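PDB 3BB8: CDP-4-keto-6-deoxy-D-glucose-3-dehydrase from Yersinia pseudotuberculosis, which probably acts as a pyridoxal-phosphate-dependent 3-dehydrase on CDP-4-keto-6-deoxy-D-glucose in the making of lipopolysaccharide sugars. Local coordinates for residues A[7-19]-A[42-55]. The protein carries 1 engineered substitution. Numbering follows the deposited sequence.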
ATOM      1  N   ARG A   7     -15.422  22.223  17.801  1.00 87.01           N
ATOM      2  CA  ARG A   7     -15.283  21.478  16.555  1.00 86.86           C
ATOM      3  C   ARG A   7     -15.960  22.205  15.398  1.00 86.51           C
ATOM      4  O   ARG A   7     -15.522  22.110  14.251  1.00 86.92           O
ATOM      5  CB  ARG A   7     -15.867  20.072  16.704  1.00 87.16           C
ATOM      6  CG  ARG A   7     -14.894  18.956  16.358  1.00 87.56           C
ATOM      7  CD  ARG A   7     -15.531  17.939  15.424  1.00 88.13           C
ATOM      8  NE  ARG A   7     -15.459  16.584  15.961  1.00 89.10           N
ATOM      9  CZ  ARG A   7     -14.524  15.698  15.632  1.00 89.20           C
ATOM     10  NH1 ARG A   7     -13.575  16.024  14.765  1.00 89.63           N
ATOM     11  NH2 ARG A   7     -14.536  14.486  16.171  1.00 88.52           N
ATOM     12  N   GLN A   8     -17.028  22.933  15.707  1.00 86.06           N
ATOM     13  CA  GLN A   8     -17.693  23.775  14.720  1.00 85.85           C
ATOM     14  C   GLN A   8     -16.948  25.091  14.525  1.00 84.73           C
ATOM     15  O   GLN A   8     -17.116  25.767  13.510  1.00 84.06           O
ATOM     16  CB  GLN A   8     -19.140  24.046  15.136  1.00 86.73           C
ATOM     17  CG  GLN A   8     -19.999  22.797  15.243  1.00 88.12           C
ATOM     18  CD  GLN A   8     -21.426  23.106  15.653  1.00 89.68           C
ATOM     19  OE1 GLN A   8     -21.794  24.266  15.840  1.00 89.65           O
ATOM     20  NE2 GLN A   8     -22.239  22.065  15.796  1.00 90.71           N
ATOM     21  N   GLN A   9     -16.124  25.449  15.504  1.00 83.71           N
ATOM     22  CA  GLN A   9     -15.335  26.673  15.433  1.00 82.88           C
ATOM     23  C   GLN A   9     -14.030  26.445  14.678  1.00 81.43           C
ATOM     24  O   GLN A   9     -13.563  27.319  13.948  1.00 81.24           O
ATOM     25  CB  GLN A   9     -15.043  27.206  16.837  1.00 83.90           C
ATOM     26  CG  GLN A   9     -14.342  28.555  16.856  1.00 86.07           C
ATOM     27  CD  GLN A   9     -14.145  29.089  18.261  1.00 87.63           C
ATOM     28  OE1 GLN A   9     -15.107  29.275  19.008  1.00 87.91           O
ATOM     29  NE2 GLN A   9     -12.895  29.341  18.629  1.00 87.88           N
ATOM     30  N   ILE A  10     -13.445  25.265  14.858  1.00 80.06           N
ATOM     31  CA  ILE A  10     -12.311  24.840  14.049  1.00 77.72           C
ATOM     32  C   ILE A  10     -12.676  24.788  12.569  1.00 75.95           C
ATOM     33  O   ILE A  10     -11.903  25.222  11.713  1.00 75.54           O
ATOM     34  CB  ILE A  10     -11.790  23.458  14.487  1.00 77.80           C
ATOM     35  CG1 ILE A  10     -11.175  23.539  15.886  1.00 78.23           C
ATOM     36  CG2 ILE A  10     -10.777  22.928  13.484  1.00 77.77           C
ATOM     37  CD1 ILE A  10     -10.683  22.210  16.415  1.00 77.35           C
ATOM     38  N   ALA A  11     -13.858  24.257  12.275  1.00 73.85           N
ATOM     39  CA  ALA A  11     -14.335  24.163  10.899  1.00 73.47           C
ATOM     40  C   ALA A  11     -14.393  25.543  10.252  1.00 73.68           C
ATOM     41  O   ALA A  11     -14.259  25.674   9.032  1.00 73.50           O
ATOM     42  CB  ALA A  11     -15.714  23.512  10.867  1.00 71.81           C
ATOM     43  N   GLU A  12     -14.594  26.568  11.078  1.00 73.75           N
ATOM     44  CA  GLU A  12     -14.668  27.943  10.599  1.00 73.44           C
ATOM     45  C   GLU A  12     -13.283  28.423  10.203  1.00 72.31           C
ATOM     46  O   GLU A  12     -13.044  28.761   9.048  1.00 72.33           O
ATOM     47  CB  GLU A  12     -15.222  28.867  11.689  1.00 75.42           C
ATOM     48  CG  GLU A  12     -16.540  28.418  12.305  1.00 77.90           C
ATOM     49  CD  GLU A  12     -17.659  28.288  11.290  1.00 79.78           C
ATOM     50  OE1 GLU A  12     -18.791  27.938  11.694  1.00 80.79           O
ATOM     51  OE2 GLU A  12     -17.413  28.533  10.091  1.00 81.17           O
ATOM     52  N   LEU A  13     -12.373  28.449  11.170  1.00 71.95           N
ATOM     53  CA  LEU A  13     -11.006  28.893  10.924  1.00 72.93           C
ATOM     54  C   LEU A  13     -10.360  28.121   9.773  1.00 73.26           C
ATOM     55  O   LEU A  13      -9.318  28.521   9.246  1.00 72.97           O
ATOM     56  CB  LEU A  13     -10.162  28.738  12.193  1.00 72.53           C
ATOM     57  CG  LEU A  13     -10.682  29.442  13.451  1.00 72.61           C
ATOM     58  CD1 LEU A  13      -9.633  29.343  14.548  1.00 72.20           C
ATOM     59  CD2 LEU A  13     -10.987  30.902  13.147  1.00 72.04           C
ATOM     60  N   VAL A  14     -10.982  27.009   9.396  1.00 73.39           N
ATOM     61  CA  VAL A  14     -10.489  26.188   8.300  1.00 73.33           C
ATOM     62  C   VAL A  14     -11.148  26.659   7.006  1.00 73.86           C
ATOM     63  O   VAL A  14     -10.467  26.928   6.016  1.00 74.11           O
ATOM     64  CB  VAL A  14     -10.802  24.684   8.532  1.00 72.01           C
ATOM     65  CG1 VAL A  14     -10.532  23.885   7.270  1.00 71.51           C
ATOM     66  CG2 VAL A  14      -9.946  24.148   9.663  1.00 71.44           C
ATOM     67  N   ALA A  15     -12.474  26.772   7.024  1.00 74.10           N
ATOM     68  CA  ALA A  15     -13.218  27.214   5.846  1.00 74.11           C
ATOM     69  C   ALA A  15     -12.759  28.599   5.394  1.00 74.54           C
ATOM     70  O   ALA A  15     -12.975  28.991   4.247  1.00 74.44           O
ATOM     71  CB  ALA A  15     -14.714  27.231   6.146  1.00 72.64           C
ATOM     72  N   GLN A  16     -12.118  29.332   6.299  1.00 74.79           N
ATOM     73  CA  GLN A  16     -11.639  30.672   5.993  1.00 75.68           C
ATOM     74  C   GLN A  16     -10.161  30.657   5.625  1.00 74.90           C
ATOM     75  O   GLN A  16      -9.644  31.617   5.053  1.00 75.61           O
ATOM     76  CB  GLN A  16     -11.883  31.596   7.189  1.00 77.88           C
ATOM     77  CG  GLN A  16     -13.349  31.678   7.611  1.00 81.43           C
ATOM     78  CD  GLN A  16     -13.553  32.395   8.937  1.00 83.50           C
ATOM     79  OE1 GLN A  16     -14.669  32.443   9.463  1.00 83.74           O
ATOM     80  NE2 GLN A  16     -12.478  32.959   9.484  1.00 84.19           N
ATOM     81  N   TYR A  17      -9.480  29.569   5.963  1.00 74.13           N
ATOM     82  CA  TYR A  17      -8.066  29.425   5.636  1.00 72.68           C
ATOM     83  C   TYR A  17      -8.010  28.917   4.200  1.00 73.15           C
ATOM     84  O   TYR A  17      -7.059  29.177   3.466  1.00 72.60           O
ATOM     85  CB  TYR A  17      -7.399  28.401   6.560  1.00 69.80           C
ATOM     86  CG  TYR A  17      -5.941  28.144   6.237  1.00 67.43           C
ATOM     87  CD1 TYR A  17      -4.928  28.832   6.905  1.00 65.46           C
ATOM     88  CD2 TYR A  17      -5.573  27.237   5.236  1.00 66.16           C
ATOM     89  CE1 TYR A  17      -3.585  28.625   6.586  1.00 64.79           C
ATOM     90  CE2 TYR A  17      -4.231  27.025   4.907  1.00 64.33           C
ATOM     91  CZ  TYR A  17      -3.243  27.724   5.585  1.00 64.65           C
ATOM     92  OH  TYR A  17      -1.916  27.544   5.254  1.00 63.27           O
ATOM     93  N   ALA A  18      -9.054  28.189   3.818  1.00 74.31           N
ATOM     94  CA  ALA A  18      -9.162  27.617   2.485  1.00 75.81           C
ATOM     95  C   ALA A  18      -9.482  28.677   1.433  1.00 77.31           C
ATOM     96  O   ALA A  18      -9.171  28.504   0.252  1.00 77.10           O
ATOM     97  CB  ALA A  18     -10.237  26.531   2.480  1.00 74.78           C
ATOM     98  N   GLU A  19     -10.103  29.771   1.865  1.00 79.34           N
ATOM     99  CA  GLU A  19     -10.466  30.859   0.959  1.00 80.75           C
ATOM    100  C   GLU A  19      -9.218  31.500   0.382  1.00 81.04           C
ATOM    101  O   GLU A  19      -9.159  31.826  -0.802  1.00 80.53           O
ATOM    102  CB  GLU A  19     -11.278  31.924   1.699  1.00 82.06           C
ATOM    103  CG  GLU A  19     -12.556  31.403   2.327  1.00 84.58           C
ATOM    104  CD  GLU A  19     -13.328  30.497   1.389  1.00 85.71           C
ATOM    105  OE1 GLU A  19     -13.558  30.900   0.230  1.00 85.99           O
ATOM    106  OE2 GLU A  19     -13.703  29.384   1.816  1.00 87.27           O
ATOM    107  N   GLY A  42     -10.649  21.998  -1.973  1.00 51.93           N
ATOM    108  CA  GLY A  42     -11.040  23.225  -1.315  1.00 52.48           C
ATOM    109  C   GLY A  42     -11.438  23.056   0.137  1.00 53.68           C
ATOM    110  O   GLY A  42     -11.028  22.104   0.812  1.00 54.42           O
ATOM    111  N   THR A  43     -12.251  23.996   0.611  1.00 53.20           N
ATOM    112  CA  THR A  43     -12.731  24.022   1.986  1.00 51.72           C
ATOM    113  C   THR A  43     -13.206  22.673   2.508  1.00 50.29           C
ATOM    114  O   THR A  43     -12.741  22.208   3.544  1.00 50.15           O
ATOM    115  CB  THR A  43     -13.874  25.040   2.128  1.00 52.61           C
ATOM    116  OG1 THR A  43     -13.411  26.328   1.702  1.00 53.34           O
ATOM    117  CG2 THR A  43     -14.339  25.124   3.568  1.00 51.81           C
ATOM    118  N   LYS A  44     -14.126  22.044   1.788  1.00 49.83           N
ATOM    119  CA  LYS A  44     -14.661  20.759   2.208  1.00 51.13           C
ATOM    120  C   LYS A  44     -13.569  19.712   2.457  1.00 51.60           C
ATOM    121  O   LYS A  44     -13.561  19.057   3.503  1.00 51.88           O
ATOM    122  CB  LYS A  44     -15.647  20.244   1.165  1.00 53.29           C
ATOM    123  CG  LYS A  44     -16.552  19.135   1.665  1.00 56.30           C
ATOM    124  CD  LYS A  44     -17.512  19.640   2.739  1.00 59.83           C
ATOM    125  CE  LYS A  44     -18.536  18.576   3.123  1.00 60.21           C
ATOM    126  NZ  LYS A  44     -19.632  19.136   3.969  1.00 62.01           N
ATOM    127  N   GLU A  45     -12.646  19.559   1.507  1.00 49.75           N
ATOM    128  CA  GLU A  45     -11.577  18.581   1.654  1.00 48.16           C
ATOM    129  C   GLU A  45     -10.772  18.825   2.917  1.00 48.33           C
ATOM    130  O   GLU A  45     -10.595  17.912   3.723  1.00 47.39           O
ATOM    131  CB  GLU A  45     -10.622  18.597   0.452  1.00 46.42           C
ATOM    132  CG  GLU A  45     -11.196  18.045  -0.857  1.00 45.87           C
ATOM    133  CD  GLU A  45     -12.205  18.980  -1.492  1.00 45.07           C
ATOM    134  OE1 GLU A  45     -12.055  20.204  -1.317  1.00 47.43           O
ATOM    135  OE2 GLU A  45     -13.135  18.503  -2.172  1.00 43.22           O
ATOM    136  N   LEU A  46     -10.285  20.048   3.097  1.00 48.71           N
ATOM    137  CA  LEU A  46      -9.485  20.351   4.278  1.00 49.27           C
ATOM    138  C   LEU A  46     -10.271  20.191   5.567  1.00 49.46           C
ATOM    139  O   LEU A  46      -9.719  19.779   6.587  1.00 49.45           O
ATOM    140  CB  LEU A  46      -8.909  21.768   4.213  1.00 49.43           C
ATOM    141  CG  LEU A  46      -7.709  21.970   3.281  1.00 50.81           C
ATOM    142  CD1 LEU A  46      -8.194  22.029   1.843  1.00 50.09           C
ATOM    143  CD2 LEU A  46      -6.974  23.253   3.650  1.00 48.51           C
ATOM    144  N   GLN A  47     -11.559  20.512   5.523  1.00 50.27           N
ATOM    145  CA  GLN A  47     -12.384  20.399   6.715  1.00 50.01           C
ATOM    146  C   GLN A  47     -12.495  18.947   7.172  1.00 50.22           C
ATOM    147  O   GLN A  47     -12.163  18.623   8.322  1.00 48.30           O
ATOM    148  CB  GLN A  47     -13.769  20.988   6.463  1.00 51.37           C
ATOM    149  CG  GLN A  47     -13.755  22.506   6.304  1.00 53.55           C
ATOM    150  CD  GLN A  47     -15.146  23.108   6.250  1.00 53.19           C
ATOM    151  OE1 GLN A  47     -15.981  22.702   5.441  1.00 52.87           O
ATOM    152  NE2 GLN A  47     -15.400  24.089   7.114  1.00 53.74           N
ATOM    153  N   LEU A  48     -12.948  18.074   6.274  1.00 48.51           N
ATOM    154  CA  LEU A  48     -13.086  16.665   6.612  1.00 47.88           C
ATOM    155  C   LEU A  48     -11.765  16.062   7.091  1.00 47.99           C
ATOM    156  O   LEU A  48     -11.741  15.352   8.095  1.00 47.89           O
ATOM    157  CB  LEU A  48     -13.634  15.869   5.423  1.00 44.58           C
ATOM    158  CG  LEU A  48     -15.013  16.302   4.923  1.00 44.94           C
ATOM    159  CD1 LEU A  48     -15.648  15.172   4.121  1.00 43.45           C
ATOM    160  CD2 LEU A  48     -15.909  16.654   6.106  1.00 46.23           C
ATOM    161  N   MET A  49     -10.665  16.343   6.401  1.00 47.40           N
ATOM    162  CA  MET A  49      -9.391  15.789   6.838  1.00 48.80           C
ATOM    163  C   MET A  49      -9.107  16.202   8.278  1.00 48.18           C
ATOM    164  O   MET A  49      -8.481  15.460   9.037  1.00 47.18           O
ATOM    165  CB  MET A  49      -8.251  16.240   5.925  1.00 47.56           C
ATOM    166  CG  MET A  49      -8.300  15.600   4.555  1.00 49.12           C
ATOM    167  SD  MET A  49      -6.758  15.820   3.675  1.00 50.10           S
ATOM    168  CE  MET A  49      -6.924  17.546   3.160  1.00 49.88           C
ATOM    169  N   VAL A  50      -9.567  17.391   8.651  1.00 49.08           N
ATOM    170  CA  VAL A  50      -9.372  17.867  10.012  1.00 50.22           C
ATOM    171  C   VAL A  50     -10.278  17.064  10.935  1.00 49.91           C
ATOM    172  O   VAL A  50      -9.866  16.671  12.028  1.00 48.97           O
ATOM    173  CB  VAL A  50      -9.683  19.377  10.134  1.00 52.01           C
ATOM    174  CG1 VAL A  50      -9.851  19.770  11.595  1.00 50.90           C
ATOM    175  CG2 VAL A  50      -8.533  20.178   9.534  1.00 53.82           C
ATOM    176  N   GLU A  51     -11.504  16.806  10.489  1.00 49.64           N
ATOM    177  CA  GLU A  51     -12.436  16.023  11.290  1.00 50.73           C
ATOM    178  C   GLU A  51     -11.826  14.666  11.596  1.00 51.60           C
ATOM    179  O   GLU A  51     -11.760  14.253  12.758  1.00 52.31           O
ATOM    180  CB  GLU A  51     -13.761  15.830  10.558  1.00 49.75           C
ATOM    181  CG  GLU A  51     -14.710  16.992  10.725  1.00 53.26           C
ATOM    182  CD  GLU A  51     -16.126  16.535  11.024  1.00 56.22           C
ATOM    183  OE1 GLU A  51     -16.792  15.992  10.109  1.00 55.66           O
ATOM    184  OE2 GLU A  51     -16.564  16.709  12.184  1.00 57.42           O
ATOM    185  N   ALA A  52     -11.374  13.981  10.547  1.00 50.98           N
ATOM    186  CA  ALA A  52     -10.755  12.671  10.689  1.00 49.65           C
ATOM    187  C   ALA A  52      -9.537  12.763  11.606  1.00 49.21           C
ATOM    188  O   ALA A  52      -9.314  11.893  12.443  1.00 48.70           O
ATOM    189  CB  ALA A  52     -10.350  12.138   9.322  1.00 48.92           C
ATOM    190  N   SER A  53      -8.752  13.822  11.454  1.00 48.36           N
ATOM    191  CA  SER A  53      -7.570  13.992  12.287  1.00 50.54           C
ATOM    192  C   SER A  53      -7.987  14.085  13.750  1.00 51.71           C
ATOM    193  O   SER A  53      -7.362  13.489  14.626  1.00 51.98           O
ATOM    194  CB  SER A  53      -6.808  15.265  11.898  1.00 51.41           C
ATOM    195  OG  SER A  53      -6.367  15.218  10.551  1.00 50.98           O
ATOM    196  N   LEU A  54      -9.052  14.835  14.006  1.00 52.23           N
ATOM    197  CA  LEU A  54      -9.543  15.011  15.362  1.00 53.04           C
ATOM    198  C   LEU A  54     -10.131  13.722  15.929  1.00 53.57           C
ATOM    199  O   LEU A  54      -9.994  13.452  17.124  1.00 53.75           O
ATOM    200  CB  LEU A  54     -10.579  16.141  15.400  1.00 53.96           C
ATOM    201  CG  LEU A  54     -10.043  17.532  15.035  1.00 52.30           C
ATOM    202  CD1 LEU A  54     -11.166  18.537  15.108  1.00 53.03           C
ATOM    203  CD2 LEU A  54      -8.911  17.931  15.976  1.00 52.16           C
ATOM    204  N   ASP A  55     -10.775  12.934  15.070  1.00 52.94           N
ATOM    205  CA  ASP A  55     -11.374  11.666  15.479  1.00 52.15           C
ATOM    206  C   ASP A  55     -10.381  10.818  16.262  1.00 51.91           C
ATOM    207  O   ASP A  55     -10.758  10.108  17.195  1.00 51.79           O
ATOM    208  CB  ASP A  55     -11.851  10.880  14.254  1.00 52.66           C
ATOM    209  CG  ASP A  55     -13.152  11.408  13.699  1.00 54.25           C
ATOM    210  OD1 ASP A  55     -13.536  12.525  14.103  1.00 55.72           O
ATOM    211  OD2 ASP A  55     -13.785  10.718  12.863  1.00 52.60           O
TER
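Arg7 reaches the last turn of segment 42-55 with its guanidinium, brought down to Glu51 and Asp55 by kinks along its chain. Its NH1 donates to Glu51 O (3.2 Å) in the carbonyl plane, on a lone pair of an oxygen that also takes the helical N-H of Asp55. Arg7 NH2 forms a salt bridge with Asp55 OD1 at 3.0 Å, weak as a hydrogen bond (132° at the hydrogen); the two planes are nearly perpendicular. Glu51 OE2 makes only a long salt bridge to Arg7 NE (3.9 Å), well out of the guanidinium plane; both acids have firmer partners on Arg62, which extends this salt-bridge network. Midway along, Gln47 extends beyond CG and NE2 donates to Ala11 O (2.7 Å) from the carbonyl face opposite that used by Ala15 N. Helix 7-15 runs roughly antiparallel to helix 43-55 (144°), the axes approaching to 9.3 Å, at the periphery of an aspartate aminotransferase fold, away from the cofactor and near the second subunit, whose Leu13 packs on Gln9. Ile10 CD1 meets Leu54 CD1 tip to tip at 3.9 Å, and its CG2 lies against Val50 CG1. Val14 CG1, anti to the backbone N (chi1 169°), rests on Gln47 CG at 3.6 Å. Helix spacing narrows toward Thr43, whose CG2 sits 3.4 Å from Ala15 CB, while its OG1 donates weakly to Glu19 OE2.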